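Local coordinates for hypothetical protein BA_2335 (Bacillus anthracis, PDB 4H4N), which is of unknown function, a small all-beta protein that folds as two antiparallel sheets packed against each other, at residues 6-12 / 45-51. Residues are numbered along the deposited sequence; the frame is centred on the assembly and turned at random. Where two conformers were deposited one is given.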
# COMPACT_ATOMS: atom_id res chain seq x y z
N LYS A 6 17.16 -1.24 2.42
CA LYS A 6 15.68 -1.22 2.23
C LYS A 6 14.97 -1.75 3.47
O LYS A 6 14.61 -2.92 3.56
CB LYS A 6 15.27 -2.03 1.01
CG LYS A 6 15.67 -1.42 -0.31
CD LYS A 6 15.19 -2.27 -1.46
CE LYS A 6 15.58 -1.68 -2.80
NZ LYS A 6 15.22 -2.61 -3.92
N LYS A 7 14.78 -0.86 4.43
CA LYS A 7 14.11 -1.22 5.65
C LYS A 7 12.61 -1.42 5.38
O LYS A 7 12.08 -0.91 4.39
CB LYS A 7 14.30 -0.12 6.70
CG LYS A 7 15.71 -0.03 7.27
CD LYS A 7 15.87 1.23 8.13
CE LYS A 7 17.20 1.26 8.88
NZ LYS A 7 17.38 2.52 9.67
N PRO A 8 11.93 -2.18 6.25
CA PRO A 8 10.49 -2.33 6.10
C PRO A 8 9.78 -0.98 6.12
O PRO A 8 10.25 -0.05 6.79
CB PRO A 8 10.10 -3.14 7.34
CG PRO A 8 11.29 -3.99 7.59
CD PRO A 8 12.46 -3.11 7.27
N ILE A 9 8.70 -0.86 5.35
CA ILE A 9 7.82 0.31 5.41
C ILE A 9 6.50 -0.25 5.94
O ILE A 9 5.98 -1.23 5.41
CB ILE A 9 7.61 1.01 4.05
CG1 ILE A 9 8.94 1.34 3.38
CG2 ILE A 9 6.79 2.27 4.25
CD1 ILE A 9 8.77 1.76 1.93
N ALA A 10 5.97 0.37 6.99
CA ALA A 10 4.74 -0.08 7.64
C ALA A 10 3.56 0.72 7.14
O ALA A 10 3.65 1.93 6.95
CB ALA A 10 4.87 0.07 9.16
N PHE A 11 2.42 0.03 7.02
CA PHE A 11 1.17 0.60 6.56
C PHE A 11 0.00 0.13 7.41
O PHE A 11 -0.08 -1.02 7.78
CB PHE A 11 0.90 0.19 5.11
CG PHE A 11 1.90 0.71 4.17
CD1 PHE A 11 1.79 2.01 3.70
CD2 PHE A 11 2.97 -0.05 3.76
CE1 PHE A 11 2.73 2.54 2.85
CE2 PHE A 11 3.91 0.46 2.89
CZ PHE A 11 3.79 1.76 2.44
N LYS A 12 -0.90 1.05 7.71
CA LYS A 12 -2.13 0.71 8.41
C LYS A 12 -3.23 0.53 7.38
O LYS A 12 -3.54 1.45 6.62
CB LYS A 12 -2.52 1.80 9.40
CG LYS A 12 -3.77 1.45 10.19
CD LYS A 12 -3.97 2.40 11.35
CE LYS A 12 -4.22 3.82 10.89
NZ LYS A 12 -4.35 4.76 12.01
N CYS A 45 -1.90 -3.40 10.82
CA CYS A 45 -0.63 -2.93 10.30
C CYS A 45 0.07 -4.08 9.58
O CYS A 45 0.08 -5.21 10.06
CB CYS A 45 0.23 -2.40 11.46
SG CYS A 45 1.80 -1.67 10.99
N GLN A 46 0.66 -3.77 8.43
CA GLN A 46 1.45 -4.71 7.66
C GLN A 46 2.68 -4.01 7.14
O GLN A 46 2.59 -2.84 6.73
CB GLN A 46 0.63 -5.21 6.46
CG GLN A 46 1.41 -5.92 5.36
CD GLN A 46 1.63 -7.36 5.69
OE1 GLN A 46 0.72 -8.03 6.18
NE2 GLN A 46 2.82 -7.86 5.38
N THR A 47 3.81 -4.70 7.12
CA THR A 47 5.00 -4.13 6.50
C THR A 47 5.23 -4.66 5.09
O THR A 47 4.86 -5.79 4.74
CB THR A 47 6.25 -4.39 7.30
OG1 THR A 47 6.45 -5.80 7.40
CG2 THR A 47 6.17 -3.77 8.66
N ILE A 48 5.83 -3.80 4.28
CA ILE A 48 6.29 -4.12 2.93
C ILE A 48 7.82 -4.10 3.06
O ILE A 48 8.42 -3.09 3.46
CB ILE A 48 5.81 -3.08 1.90
CG1 ILE A 48 4.28 -3.12 1.73
CG2 ILE A 48 6.51 -3.30 0.56
CD1 ILE A 48 3.73 -4.40 1.15
N THR A 49 8.46 -5.22 2.72
CA THR A 49 9.89 -5.36 2.86
C THR A 49 10.62 -5.43 1.53
O THR A 49 11.85 -5.30 1.49
CB THR A 49 10.22 -6.62 3.70
OG1 THR A 49 9.68 -7.78 3.06
CG2 THR A 49 9.63 -6.49 5.09
N ARG A 50 9.89 -5.64 0.44
CA ARG A 50 10.46 -5.71 -0.89
C ARG A 50 9.83 -4.61 -1.72
O ARG A 50 8.61 -4.51 -1.81
CB ARG A 50 10.21 -7.08 -1.52
CG ARG A 50 10.83 -8.22 -0.70
CD ARG A 50 10.73 -9.58 -1.35
NE ARG A 50 11.47 -9.64 -2.59
CZ ARG A 50 11.55 -10.72 -3.38
NH1 ARG A 50 10.90 -11.83 -3.05
NH2 ARG A 50 12.24 -10.68 -4.50
N TYR A 51 10.67 -3.80 -2.31
CA TYR A 51 10.21 -2.70 -3.11
C TYR A 51 11.40 -2.18 -3.90
O TYR A 51 12.54 -2.31 -3.47
CB TYR A 51 9.59 -1.58 -2.25
CG TYR A 51 10.42 -1.13 -1.09
CD1 TYR A 51 11.40 -0.15 -1.23
CD2 TYR A 51 10.19 -1.64 0.19
CE1 TYR A 51 12.15 0.27 -0.15
CE2 TYR A 51 10.95 -1.21 1.28
CZ TYR A 51 11.91 -0.24 1.10
OH TYR A 51 12.65 0.22 2.16
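Phe11, the buried residue of this contact, puts its CE2 3.8 Å from CG1 of Ile48, and with Ile9 these side chains form the apolar part of the face, shared with Gln46, of a two-stranded antiparallel sheet built from strands 9-13 and 44-48. That face packs on the three-stranded sheet in a sandwich-like manner, judged by its side-chain contacts: Phe11 meets Leu19, Val21 and Thr59 and stacks edge-to-face with Tyr57, while Ile48 rests on Val34 and Ile36.

The axes of segments 9-12 and 45-48 come within 4.6 Å, with 149° between their N-to-C directions, a twist away from exact antiparallel. Ile9 and Ile48 are a hydrogen-bonded pair (Ile9 N to Ile48 O 2.9 Å, Ile48 N to Ile9 O 2.8 Å), as are Phe11 and Gln46 (Phe11 N to Gln46 O and Gln46 N to Phe11 O, both 2.9 Å). Between them the non-hydrogen-bonded pair Ala10 and Thr47 has its CA atoms 4.2 Å apart, with side chains on the exposed face. There Ala10 CB also lies 4.0 Å from SG of Cys45, which is covalently linked to beta-mercaptoethanol, probably from the crystallisation liquor.

Beyond the strands, the Tyr51 ring is held between Ile9 CD1, in CH-pi contact 3.9 Å from the Tyr51 centroid and 19° off the ring normal, and Lys6 CD on the opposite face. Tyr51 OH donates to Lys7 O at 2.6 Å; Lys6 NZ donates to Tyr51 O at 2.7 Å.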